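Local coordinates for protein farnesyl diphosphate phosphatase YisP (Bacillus subtilis subsp. subtilis, PDB 3WE9) that hydrolyses farnesyl diphosphate to farnesol and diphosphate, an activity on which biofilm formation depends, at residues Asp88-Tyr91 / Thr95-Ser98; Leu48-Thr53 / Glu99-Phe104; Ile105-Glu110 / Leu122-Arg127; Asp221-Phe226 / Thr233-Leu238. All coordinates share one frame; numbering follows the deposited sequence.

Interaction 1: residues Asp88-Tyr91 / Thr95-Ser98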
loop_
_atom_site.group_PDB
_atom_site.type_symbol
_atom_site.label_atom_id
_atom_site.label_comp_id
_atom_site.label_asym_id
_atom_site.label_seq_id
_atom_site.Cartn_x
_atom_site.Cartn_y
_atom_site.Cartn_z
ATOM N N ASP A 88 9.071 18.284 -4.594
ATOM C CA ASP A 88 8.824 19.226 -5.680
ATOM C C ASP A 88 9.613 18.789 -6.906
ATOM O O ASP A 88 9.145 18.918 -8.034
ATOM C CB ASP A 88 9.247 20.644 -5.301
ATOM C CG ASP A 88 9.154 21.608 -6.477
ATOM O OD1 ASP A 88 8.036 21.812 -7.003
ATOM O OD2 ASP A 88 10.201 22.158 -6.885
ATOM N N HIS A 89 10.820 18.278 -6.681
ATOM C CA HIS A 89 11.649 17.821 -7.786
ATOM C C HIS A 89 10.940 16.684 -8.517
ATOM O O HIS A 89 10.840 16.687 -9.747
ATOM C CB HIS A 89 13.005 17.323 -7.285
ATOM C CG HIS A 89 13.866 16.755 -8.370
ATOM N ND1 HIS A 89 14.645 17.540 -9.196
ATOM C CD2 HIS A 89 14.032 15.481 -8.799
ATOM C CE1 HIS A 89 15.252 16.775 -10.083
ATOM N NE2 HIS A 89 14.898 15.521 -9.865
ATOM N N ALA A 90 10.461 15.704 -7.752
ATOM C CA ALA A 90 9.762 14.555 -8.324
ATOM C C ALA A 90 8.522 15.019 -9.079
ATOM O O ALA A 90 8.218 14.544 -10.175
ATOM C CB ALA A 90 9.363 13.588 -7.220
ATOM N N TYR A 91 7.812 15.965 -8.477
ATOM C CA TYR A 91 6.598 16.515 -9.055
ATOM C C TYR A 91 6.851 17.133 -10.430
ATOM O O TYR A 91 6.104 16.896 -11.384
ATOM C CB TYR A 91 6.033 17.579 -8.116
ATOM C CG TYR A 91 4.623 17.995 -8.443
ATOM C CD1 TYR A 91 3.535 17.281 -7.944
ATOM C CD2 TYR A 91 4.373 19.096 -9.259
ATOM C CE1 TYR A 91 2.229 17.654 -8.244
ATOM C CE2 TYR A 91 3.072 19.478 -9.571
ATOM C CZ TYR A 91 2.005 18.753 -9.057
ATOM O OH TYR A 91 0.716 19.134 -9.351
ATOM N N THR A 95 5.819 15.173 -13.861
ATOM C CA THR A 95 4.532 15.818 -14.102
ATOM C C THR A 95 3.431 15.092 -13.330
ATOM O O THR A 95 2.455 14.612 -13.911
ATOM C CB THR A 95 4.200 15.823 -15.608
ATOM O OG1 THR A 95 5.301 16.381 -16.336
ATOM C CG2 THR A 95 2.954 16.657 -15.877
ATOM N N LEU A 96 3.600 15.014 -12.015
ATOM C CA LEU A 96 2.633 14.340 -11.150
ATOM C C LEU A 96 1.361 15.175 -11.003
ATOM O O LEU A 96 1.377 16.391 -11.219
ATOM C CB LEU A 96 3.252 14.085 -9.772
ATOM C CG LEU A 96 4.556 13.271 -9.766
ATOM C CD1 LEU A 96 5.051 13.106 -8.337
ATOM C CD2 LEU A 96 4.330 11.913 -10.419
ATOM N N GLU A 97 0.263 14.517 -10.639
ATOM C CA GLU A 97 -1.019 15.198 -10.473
ATOM C C GLU A 97 -1.315 15.513 -9.011
ATOM O O GLU A 97 -1.067 14.693 -8.127
ATOM C CB GLU A 97 -2.138 14.338 -11.050
ATOM C CG GLU A 97 -1.898 13.919 -12.482
ATOM C CD GLU A 97 -3.125 13.300 -13.103
ATOM O OE1 GLU A 97 -3.664 12.329 -12.521
ATOM O OE2 GLU A 97 -3.552 13.787 -14.172
ATOM N N SER A 98 -1.863 16.700 -8.766
ATOM C CA SER A 98 -2.172 17.143 -7.408
ATOM C C SER A 98 -3.378 16.476 -6.740
ATOM O O SER A 98 -3.375 16.262 -5.531
ATOM C CB SER A 98 -2.362 18.668 -7.391
ATOM O OG SER A 98 -3.441 19.060 -8.221
#

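Interaction 2: residues Leu48-Thr53 / Glu99-Phe104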
loop_
_atom_site.group_PDB
_atom_site.type_symbol
_atom_site.label_atom_id
_atom_site.label_comp_id
_atom_site.label_asym_id
_atom_site.label_seq_id
_atom_site.Cartn_x
_atom_site.Cartn_y
_atom_site.Cartn_z
ATOM N N LEU A 48 5.956 8.055 -1.544
ATOM C CA LEU A 48 5.573 7.241 -0.395
ATOM C C LEU A 48 5.983 7.871 0.939
ATOM O O LEU A 48 5.320 7.662 1.953
ATOM C CB LEU A 48 6.154 5.829 -0.520
ATOM C CG LEU A 48 5.616 5.002 -1.695
ATOM C CD1 LEU A 48 6.071 3.558 -1.543
ATOM C CD2 LEU A 48 4.096 5.071 -1.733
ATOM N N SER A 49 7.076 8.629 0.942
ATOM C CA SER A 49 7.509 9.304 2.163
ATOM C C SER A 49 6.415 10.308 2.516
ATOM O O SER A 49 6.040 10.454 3.685
ATOM C CB SER A 49 8.837 10.035 1.946
ATOM O OG SER A 49 9.916 9.121 1.858
ATOM N N PHE A 50 5.912 10.993 1.489
ATOM C CA PHE A 50 4.839 11.963 1.652
ATOM C C PHE A 50 3.643 11.268 2.296
ATOM O O PHE A 50 3.059 11.772 3.254
ATOM C CB PHE A 50 4.418 12.530 0.292
ATOM C CG PHE A 50 3.088 13.229 0.315
ATOM C CD1 PHE A 50 2.976 14.532 0.791
ATOM C CD2 PHE A 50 1.937 12.566 -0.107
ATOM C CE1 PHE A 50 1.736 15.166 0.847
ATOM C CE2 PHE A 50 0.694 13.186 -0.056
ATOM C CZ PHE A 50 0.592 14.491 0.424
ATOM N N CYS A 51 3.283 10.108 1.754
ATOM C CA CYS A 51 2.163 9.334 2.275
ATOM C C CYS A 51 2.369 8.983 3.748
ATOM O O CYS A 51 1.482 9.210 4.575
ATOM C CB CYS A 51 1.975 8.056 1.448
ATOM S SG CYS A 51 1.326 8.348 -0.227
ATOM N N HIS A 52 3.536 8.434 4.073
ATOM C CA HIS A 52 3.846 8.066 5.450
ATOM C C HIS A 52 3.740 9.286 6.360
ATOM O O HIS A 52 3.075 9.241 7.398
ATOM C CB HIS A 52 5.257 7.486 5.554
ATOM C CG HIS A 52 5.668 7.149 6.956
ATOM N ND1 HIS A 52 5.095 6.119 7.672
ATOM C CD2 HIS A 52 6.580 7.717 7.780
ATOM C CE1 HIS A 52 5.635 6.068 8.876
ATOM N NE2 HIS A 52 6.540 7.026 8.968
ATOM N N THR A 53 4.399 10.371 5.961
ATOM C CA THR A 53 4.389 11.611 6.734
ATOM C C THR A 53 2.973 12.095 7.011
ATOM O O THR A 53 2.627 12.408 8.153
ATOM C CB THR A 53 5.158 12.734 6.003
ATOM O OG1 THR A 53 6.556 12.421 5.984
ATOM C CG2 THR A 53 4.955 14.072 6.705
ATOM N N GLU A 99 -4.400 16.147 -7.523
ATOM C CA GLU A 99 -5.623 15.535 -6.989
ATOM C C GLU A 99 -5.431 14.358 -6.019
ATOM O O GLU A 99 -5.875 14.419 -4.870
ATOM C CB GLU A 99 -6.540 15.100 -8.138
ATOM C CG GLU A 99 -7.193 16.244 -8.922
ATOM C CD GLU A 99 -6.184 17.168 -9.585
ATOM O OE1 GLU A 99 -5.240 16.662 -10.234
ATOM O OE2 GLU A 99 -6.341 18.404 -9.468
ATOM N N PRO A 100 -4.774 13.272 -6.461
ATOM C CA PRO A 100 -4.581 12.133 -5.551
ATOM C C PRO A 100 -3.891 12.489 -4.231
ATOM O O PRO A 100 -4.174 11.887 -3.193
ATOM C CB PRO A 100 -3.775 11.144 -6.396
ATOM C CG PRO A 100 -3.041 12.031 -7.367
ATOM C CD PRO A 100 -4.102 13.035 -7.750
ATOM N N PHE A 101 -2.988 13.463 -4.273
ATOM C CA PHE A 101 -2.287 13.884 -3.067
ATOM C C PHE A 101 -3.269 14.568 -2.118
ATOM O O PHE A 101 -3.207 14.373 -0.898
ATOM C CB PHE A 101 -1.137 14.827 -3.428
ATOM C CG PHE A 101 -0.015 14.153 -4.164
ATOM C CD1 PHE A 101 0.950 13.420 -3.475
ATOM C CD2 PHE A 101 0.050 14.211 -5.549
ATOM C CE1 PHE A 101 1.969 12.750 -4.163
ATOM C CE2 PHE A 101 1.059 13.548 -6.248
ATOM C CZ PHE A 101 2.021 12.816 -5.555
ATOM N N ARG A 102 -4.177 15.360 -2.682
ATOM C CA ARG A 102 -5.181 16.049 -1.879
ATOM C C ARG A 102 -6.097 14.986 -1.284
ATOM O O ARG A 102 -6.348 14.965 -0.079
ATOM C CB ARG A 102 -6.005 17.001 -2.750
ATOM C CG ARG A 102 -5.184 18.048 -3.485
ATOM C CD ARG A 102 -6.063 18.855 -4.430
ATOM N NE ARG A 102 -5.293 19.785 -5.250
ATOM C CZ ARG A 102 -4.539 20.764 -4.763
ATOM N NH1 ARG A 102 -4.448 20.948 -3.451
ATOM N NH2 ARG A 102 -3.878 21.567 -5.588
ATOM N N GLU A 103 -6.586 14.104 -2.152
ATOM C CA GLU A 103 -7.467 13.015 -1.748
ATOM C C GLU A 103 -6.912 12.284 -0.533
ATOM O O GLU A 103 -7.614 12.083 0.457
ATOM C CB GLU A 103 -7.634 12.029 -2.906
ATOM C CG GLU A 103 -8.859 12.265 -3.767
ATOM C CD GLU A 103 -10.091 11.572 -3.213
ATOM O OE1 GLU A 103 -10.543 11.940 -2.105
ATOM O OE2 GLU A 103 -10.601 10.649 -3.887
ATOM N N PHE A 104 -5.644 11.897 -0.619
ATOM C CA PHE A 104 -4.983 11.176 0.460
ATOM C C PHE A 104 -5.007 11.973 1.763
ATOM O O PHE A 104 -5.345 11.438 2.816
ATOM C CB PHE A 104 -3.540 10.855 0.055
ATOM C CG PHE A 104 -2.846 9.897 0.982
ATOM C CD1 PHE A 104 -2.252 10.347 2.156
ATOM C CD2 PHE A 104 -2.797 8.539 0.684
ATOM C CE1 PHE A 104 -1.614 9.458 3.021
ATOM C CE2 PHE A 104 -2.163 7.639 1.542
ATOM C CZ PHE A 104 -1.572 8.098 2.711
#

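Interaction 3: residues Ile105-Glu110 / Leu122-Arg127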
loop_
_atom_site.group_PDB
_atom_site.type_symbol
_atom_site.label_atom_id
_atom_site.label_comp_id
_atom_site.label_asym_id
_atom_site.label_seq_id
_atom_site.Cartn_x
_atom_site.Cartn_y
_atom_site.Cartn_z
ATOM N N ILE A 105 -4.656 13.252 1.687
ATOM C CA ILE A 105 -4.646 14.109 2.869
ATOM C C ILE A 105 -6.017 14.158 3.537
ATOM O O ILE A 105 -6.130 13.965 4.747
ATOM C CB ILE A 105 -4.219 15.554 2.521
ATOM C CG1 ILE A 105 -2.739 15.587 2.143
ATOM C CG2 ILE A 105 -4.480 16.475 3.711
ATOM C CD1 ILE A 105 -1.820 15.127 3.257
ATOM N N ALA A 106 -7.053 14.418 2.745
ATOM C CA ALA A 106 -8.409 14.494 3.267
ATOM C C ALA A 106 -8.814 13.210 3.984
ATOM O O ALA A 106 -9.477 13.250 5.019
ATOM C CB ALA A 106 -9.387 14.794 2.125
ATOM N N ALA A 107 -8.402 12.073 3.432
ATOM C CA ALA A 107 -8.732 10.763 3.995
ATOM C C ALA A 107 -8.082 10.466 5.345
ATOM O O ALA A 107 -8.458 9.501 6.019
ATOM C CB ALA A 107 -8.377 9.666 2.994
ATOM N N GLN A 108 -7.106 11.276 5.742
ATOM C CA GLN A 108 -6.457 11.068 7.031
ATOM C C GLN A 108 -7.309 11.625 8.167
ATOM O O GLN A 108 -7.128 11.236 9.316
ATOM C CB GLN A 108 -5.052 11.692 7.043
ATOM C CG GLN A 108 -4.081 10.993 6.095
ATOM C CD GLN A 108 -4.115 9.489 6.262
ATOM O OE1 GLN A 108 -4.055 8.983 7.374
ATOM N NE2 GLN A 108 -4.210 8.769 5.154
ATOM N N LYS A 109 -8.209 12.561 7.864
ATOM C CA LYS A 109 -9.096 13.085 8.907
ATOM C C LYS A 109 -9.958 11.828 9.122
ATOM O O LYS A 109 -10.504 11.286 8.157
ATOM C CB LYS A 109 -9.943 14.252 8.372
ATOM C CG LYS A 109 -9.201 15.182 7.404
ATOM C CD LYS A 109 -8.205 16.081 8.124
ATOM C CE LYS A 109 -7.568 17.082 7.152
ATOM N NZ LYS A 109 -8.587 17.872 6.403
ATOM N N GLU A 110 -10.084 11.347 10.358
ATOM C CA GLU A 110 -10.838 10.121 10.557
ATOM C C GLU A 110 -12.268 10.098 11.038
ATOM O O GLU A 110 -13.083 11.007 10.810
ATOM C CB GLU A 110 -10.022 9.120 11.405
ATOM C CG GLU A 110 -8.905 9.727 12.226
ATOM C CD GLU A 110 -7.764 8.766 12.475
ATOM O OE1 GLU A 110 -7.918 7.870 13.350
ATOM O OE2 GLU A 110 -6.704 8.903 11.792
ATOM N N LEU A 122 -13.772 -0.327 1.523
ATOM C CA LEU A 122 -13.241 -0.238 0.163
ATOM C C LEU A 122 -13.030 1.204 -0.267
ATOM O O LEU A 122 -12.033 1.532 -0.913
ATOM C CB LEU A 122 -14.189 -0.923 -0.830
ATOM C CG LEU A 122 -14.384 -2.432 -0.660
ATOM C CD1 LEU A 122 -15.365 -2.956 -1.707
ATOM C CD2 LEU A 122 -13.035 -3.123 -0.792
ATOM N N MET A 123 -13.977 2.064 0.086
ATOM C CA MET A 123 -13.892 3.476 -0.259
ATOM C C MET A 123 -12.685 4.073 0.445
ATOM O O MET A 123 -11.979 4.923 -0.105
ATOM C CB MET A 123 -15.178 4.195 0.169
ATOM C CG MET A 123 -15.151 5.710 -0.007
ATOM S SD MET A 123 -14.714 6.265 -1.668
ATOM C CE MET A 123 -15.934 5.460 -2.636
ATOM N N TYR A 124 -12.439 3.618 1.665
ATOM C CA TYR A 124 -11.301 4.116 2.415
ATOM C C TYR A 124 -9.972 3.666 1.808
ATOM O O TYR A 124 -9.022 4.444 1.730
ATOM C CB TYR A 124 -11.362 3.656 3.861
ATOM C CG TYR A 124 -10.247 4.250 4.668
ATOM C CD1 TYR A 124 -10.125 5.634 4.793
ATOM C CD2 TYR A 124 -9.290 3.444 5.275
ATOM C CE1 TYR A 124 -9.078 6.203 5.500
ATOM C CE2 TYR A 124 -8.236 4.006 5.988
ATOM C CZ TYR A 124 -8.139 5.383 6.097
ATOM O OH TYR A 124 -7.113 5.948 6.814
ATOM N N ALA A 125 -9.899 2.403 1.401
ATOM C CA ALA A 125 -8.679 1.876 0.795
ATOM C C ALA A 125 -8.461 2.598 -0.533
ATOM O O ALA A 125 -7.332 2.830 -0.957
ATOM C CB ALA A 125 -8.819 0.376 0.561
ATOM N N TYR A 126 -9.566 2.949 -1.181
ATOM C CA TYR A 126 -9.525 3.647 -2.459
ATOM C C TYR A 126 -8.936 5.047 -2.317
ATOM O O TYR A 126 -8.062 5.442 -3.092
ATOM C CB TYR A 126 -10.940 3.730 -3.048
ATOM C CG TYR A 126 -11.063 4.621 -4.269
ATOM C CD1 TYR A 126 -10.299 4.384 -5.412
ATOM C CD2 TYR A 126 -11.940 5.704 -4.277
ATOM C CE1 TYR A 126 -10.405 5.205 -6.536
ATOM C CE2 TYR A 126 -12.056 6.534 -5.395
ATOM C CZ TYR A 126 -11.286 6.277 -6.520
ATOM O OH TYR A 126 -11.403 7.081 -7.628
ATOM N N ARG A 127 -9.396 5.780 -1.307
ATOM C CA ARG A 127 -8.941 7.149 -1.077
ATOM C C ARG A 127 -7.512 7.257 -0.565
ATOM O O ARG A 127 -6.912 8.329 -0.626
ATOM C CB ARG A 127 -9.875 7.859 -0.092
ATOM C CG ARG A 127 -11.342 7.841 -0.481
ATOM C CD ARG A 127 -12.177 8.607 0.549
ATOM N NE ARG A 127 -11.966 8.106 1.908
ATOM C CZ ARG A 127 -12.867 7.419 2.609
ATOM N NH1 ARG A 127 -14.052 7.144 2.087
ATOM N NH2 ARG A 127 -12.585 7.009 3.836
#

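Interaction 4: residues Asp221-Phe226 / Thr233-Leu238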
loop_
_atom_site.group_PDB
_atom_site.type_symbol
_atom_site.label_atom_id
_atom_site.label_comp_id
_atom_site.label_asym_id
_atom_site.label_seq_id
_atom_site.Cartn_x
_atom_site.Cartn_y
_atom_site.Cartn_z
ATOM N N ASP A 221 -3.311 -9.036 -14.342
ATOM C CA ASP A 221 -3.721 -9.157 -15.740
ATOM C C ASP A 221 -3.133 -8.046 -16.616
ATOM O O ASP A 221 -2.911 -8.245 -17.811
ATOM C CB ASP A 221 -5.249 -9.123 -15.877
ATOM C CG ASP A 221 -5.934 -10.298 -15.207
ATOM O OD1 ASP A 221 -5.351 -11.404 -15.165
ATOM O OD2 ASP A 221 -7.076 -10.112 -14.734
ATOM N N ALA A 222 -2.888 -6.879 -16.025
ATOM C CA ALA A 222 -2.341 -5.748 -16.773
ATOM C C ALA A 222 -0.822 -5.634 -16.663
ATOM O O ALA A 222 -0.224 -4.698 -17.193
ATOM C CB ALA A 222 -2.996 -4.455 -16.300
ATOM N N LEU A 223 -0.204 -6.594 -15.981
ATOM C CA LEU A 223 1.241 -6.599 -15.783
ATOM C C LEU A 223 2.073 -6.483 -17.068
ATOM O O LEU A 223 3.054 -5.736 -17.109
ATOM C CB LEU A 223 1.653 -7.855 -15.010
ATOM C CG LEU A 223 3.138 -8.004 -14.668
ATOM C CD1 LEU A 223 3.606 -6.801 -13.858
ATOM C CD2 LEU A 223 3.364 -9.300 -13.896
ATOM N N PRO A 224 1.699 -7.223 -18.131
ATOM C CA PRO A 224 2.458 -7.154 -19.387
ATOM C C PRO A 224 2.423 -5.786 -20.075
ATOM O O PRO A 224 3.257 -5.500 -20.934
ATOM C CB PRO A 224 1.806 -8.242 -20.250
ATOM C CG PRO A 224 1.253 -9.206 -19.237
ATOM C CD PRO A 224 0.675 -8.281 -18.201
ATOM N N LEU A 225 1.457 -4.952 -19.703
ATOM C CA LEU A 225 1.316 -3.622 -20.295
ATOM C C LEU A 225 2.268 -2.576 -19.726
ATOM O O LEU A 225 2.508 -1.550 -20.356
ATOM C CB LEU A 225 -0.114 -3.111 -20.135
ATOM C CG LEU A 225 -1.220 -3.911 -20.820
ATOM C CD1 LEU A 225 -2.555 -3.245 -20.528
ATOM C CD2 LEU A 225 -0.966 -3.984 -22.321
ATOM N N PHE A 226 2.787 -2.815 -18.528
ATOM C CA PHE A 226 3.719 -1.868 -17.924
ATOM C C PHE A 226 5.038 -1.913 -18.679
ATOM O O PHE A 226 5.423 -2.960 -19.191
ATOM C CB PHE A 226 3.972 -2.227 -16.459
ATOM C CG PHE A 226 2.898 -1.758 -15.527
ATOM C CD1 PHE A 226 2.919 -0.460 -15.027
ATOM C CD2 PHE A 226 1.864 -2.611 -15.152
ATOM C CE1 PHE A 226 1.919 -0.011 -14.159
ATOM C CE2 PHE A 226 0.859 -2.176 -14.288
ATOM C CZ PHE A 226 0.887 -0.873 -13.789
ATOM N N THR A 233 9.015 -4.170 -10.648
ATOM C CA THR A 233 8.541 -3.479 -9.452
ATOM C C THR A 233 7.079 -3.828 -9.178
ATOM O O THR A 233 6.707 -4.093 -8.039
ATOM C CB THR A 233 8.701 -1.947 -9.594
ATOM O OG1 THR A 233 10.086 -1.602 -9.459
ATOM C CG2 THR A 233 7.893 -1.203 -8.523
ATOM N N VAL A 234 6.254 -3.840 -10.218
ATOM C CA VAL A 234 4.842 -4.179 -10.055
ATOM C C VAL A 234 4.698 -5.659 -9.704
ATOM O O VAL A 234 3.937 -6.020 -8.808
ATOM C CB VAL A 234 4.031 -3.884 -11.341
ATOM C CG1 VAL A 234 2.594 -4.361 -11.173
ATOM C CG2 VAL A 234 4.049 -2.386 -11.637
ATOM N N LYS A 235 5.445 -6.504 -10.406
ATOM C CA LYS A 235 5.423 -7.944 -10.167
ATOM C C LYS A 235 5.848 -8.240 -8.726
ATOM O O LYS A 235 5.237 -9.063 -8.043
ATOM C CB LYS A 235 6.369 -8.647 -11.149
ATOM C CG LYS A 235 6.350 -10.169 -11.080
ATOM C CD LYS A 235 7.291 -10.771 -12.123
ATOM C CE LYS A 235 7.242 -12.294 -12.115
ATOM N NZ LYS A 235 8.159 -12.887 -13.136
ATOM N N ALA A 236 6.896 -7.564 -8.267
ATOM C CA ALA A 236 7.381 -7.758 -6.905
ATOM C C ALA A 236 6.288 -7.382 -5.900
ATOM O O ALA A 236 6.006 -8.132 -4.962
ATOM C CB ALA A 236 8.623 -6.909 -6.666
ATOM N N ALA A 237 5.674 -6.223 -6.105
ATOM C CA ALA A 237 4.614 -5.753 -5.213
ATOM C C ALA A 237 3.479 -6.775 -5.145
ATOM O O ALA A 237 2.960 -7.073 -4.071
ATOM C CB ALA A 237 4.080 -4.403 -5.698
ATOM N N LEU A 238 3.094 -7.298 -6.306
ATOM C CA LEU A 238 2.036 -8.293 -6.385
ATOM C C LEU A 238 2.401 -9.556 -5.605
ATOM O O LEU A 238 1.634 -10.016 -4.758
ATOM C CB LEU A 238 1.766 -8.652 -7.850
ATOM C CG LEU A 238 1.034 -7.581 -8.664
ATOM C CD1 LEU A 238 0.990 -7.985 -10.136
ATOM C CD2 LEU A 238 -0.374 -7.407 -8.113
#

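Interaction 1: residues Asp88-Tyr91 / Thr95-Ser98
Y91 and L96 are joined first through their backbones. The amide of L96 donates to the carbonyl oxygen of Y91, N to O 3.2 Å, with an N-H...O angle of 157°. The bond reaches back over five residues, so it closes the end of the helix rather than continuing its regular pattern.

Apolar contact forms a second layer beside that bond. CD1 of the tyrosine ring lies 3.7 Å from CB of L96, the two side chains crossing obliquely. Farther back, the L96 methyl CD1 comes to 3.8 Å from CA of Y91 and only loosely meets CB of A90. A branched aliphatic residue suits position 96, because its other surfaces press on V47 of helix 38-54 and on P138 and I139 of helix 118-140.

Polar backbone atoms lie over and beside the ring. With CG anti to the backbone nitrogen (chi1 -167°), the ring of Y91 extends over the outgoing chain, and the carbonyl oxygen of L96 sits over one face, 3.3 Å from CE1. The phenol end reaches S98, whose backbone N lies near the ring plane, 3.6 Å from OH of Y91. Tyrosine fits here because its flat ring covers the chain while its hydroxyl ends among backbone polar groups. With an alanine in place of Y91 the ring is gone, and CB of L96 would probably be left without its apolar partner and the L96 carbonyl without its cover.

The six-to-one bond, the positive phi of T95 (50°) and the apolar contact between the two bonded residues are the marks of a Schellman motif, which here ends helix 84-94.

Interaction 2: residues Leu48-Thr53 / Glu99-Phe104
On the side of the helix behind F50 and C51, which face F101 and F104, the carbonyl oxygen of S49 is gripped twice by T53. The T53 amide makes the regular helical bond, N of T53 to O of S49 2.8 Å, and the hydroxyl OG1 adds another of 3.1 Å to that O from above the carbonyl plane. A threonine at an exposed helical position can thus satisfy its own hydroxyl.

The contact with 99-104 is apolar. F50 and F101 form an offset edge-to-face pair, with the edge of F101 turned toward the face of F50, centroids 5.3 Å apart and planes at 72°. The touching atoms are CD1 of F101 and CE2 of F50, 3.4 Å apart. The rim of F101 thus comes toward the face of F50 but displaced from its centre, and phenylalanine supplies both without a polar group to bury.

The next residue, C51, meets F104, one turn beyond F101. Its SG stands over the F104 ring, 4.2 Å from the centroid and 17° off the normal, a sulfur-aromatic contact. F104 holds CG anti to its own amide nitrogen (chi1 -169°), which carries the ring across to helix 38-54 and brings CE1 of F104 within 3.5 Å of the C51 carbonyl oxygen. The small, polarisable cysteine lets this ring come close to the backbone.

F87 of helix 84-94 meets both F50 and F101, and M135 of helix 118-140 touches C51, F101 and F104, so in this all-helical phytoene/squalene synthase fold both helices pack against the pair 38-54 and 98-107.

Interaction 3: residues Ile105-Glu110 / Leu122-Arg127
A107 has the largest buried area in this contact, and it meets R127 and Y124 in different ways. Its methyl CB points at the neighbouring helix and lies 3.9 Å from CB of R127. CA of A107 and CA of R127 are only 6.2 Å apart, which leaves room for little more than a methyl between the backbones and is probably why alanine suits the place.

Helices 98-107 and 118-140 are linked by a loop within the all-helical fold of the phytoene/squalene synthase family, and A107 marks their meeting near the C-terminal end of the shorter one.

Y124 reaches back to that end. A chi1 of -176° swings the Y124 ring away from its own amide and out beside A107, where it turns an edge to the carbonyl oxygen of A107, which lies near the ring plane, 3.4 Å from CE1 of Y124. A ring C-H is weakly positive, so this edge is a tolerable neighbour for a carbonyl at the close of a helix. CB of A107 also meets CE1 of Y124, at 4.3 Å.

R127 lends the contact mainly its aliphatic base. Beyond it the chain bends at chi3 (-55°), and the placement of the guanidinium is doubtful. T128, the next residue along, touches both A107 and Q108.

Interaction 4: residues Asp221-Phe226 / Thr233-Leu238
V234 turns one methyl to L223 and the other to F226, and this is the tight part of the contact. Its CG1 sits opposite the amide nitrogen (chi1 175°), which leaves CG2 to face the ring. The methyl CG2 of V234 stands over the centre of the F226 ring, 3.9 Å from the centroid and 2° off the normal, an almost ideal CH-pi arrangement. CG1 of V234 lies 3.8 Å from CD1 of L223. A beta-branched valine can serve two partners at once. F226 also packs on L148 of helix 145-165. A serine in place of F226 would probably leave CG2 of V234 without the flat surface it rests on and open a gap beside L148.

Toward solvent the contact thins. L223 turns CD2 to CB of K235 at 4.1 Å, and the extended lysine then leads its amine away from 221-226. Lysine fits this border, with methylenes at the base for leucine and a charge at the far end for water.

The segment 221-226 is thus held against 233-238 by apolar fit, and excluding water from V234 and F226 is likely to supply much of the hold.

Interaction 2 is the most buried of the four, while interactions 1, 3 and 4 are partly buried and reach the surface. Interactions 2 and 3 share helix 98-107 and touch through F50 and I105. Interaction 1 lies just ahead of that helix, nested within the chain loop that interaction 2 closes, and L96 packs on F101. Interaction 4 stands apart, on the far side of the chain's centre from interaction 3. Chemistry follows place: a backbone bond ends a helix in interaction 1, rings and sulfur fill the interior in interaction 2, alanine permits close backbones in interaction 3, and aliphatic-aromatic contact closes a local turn in interaction 4.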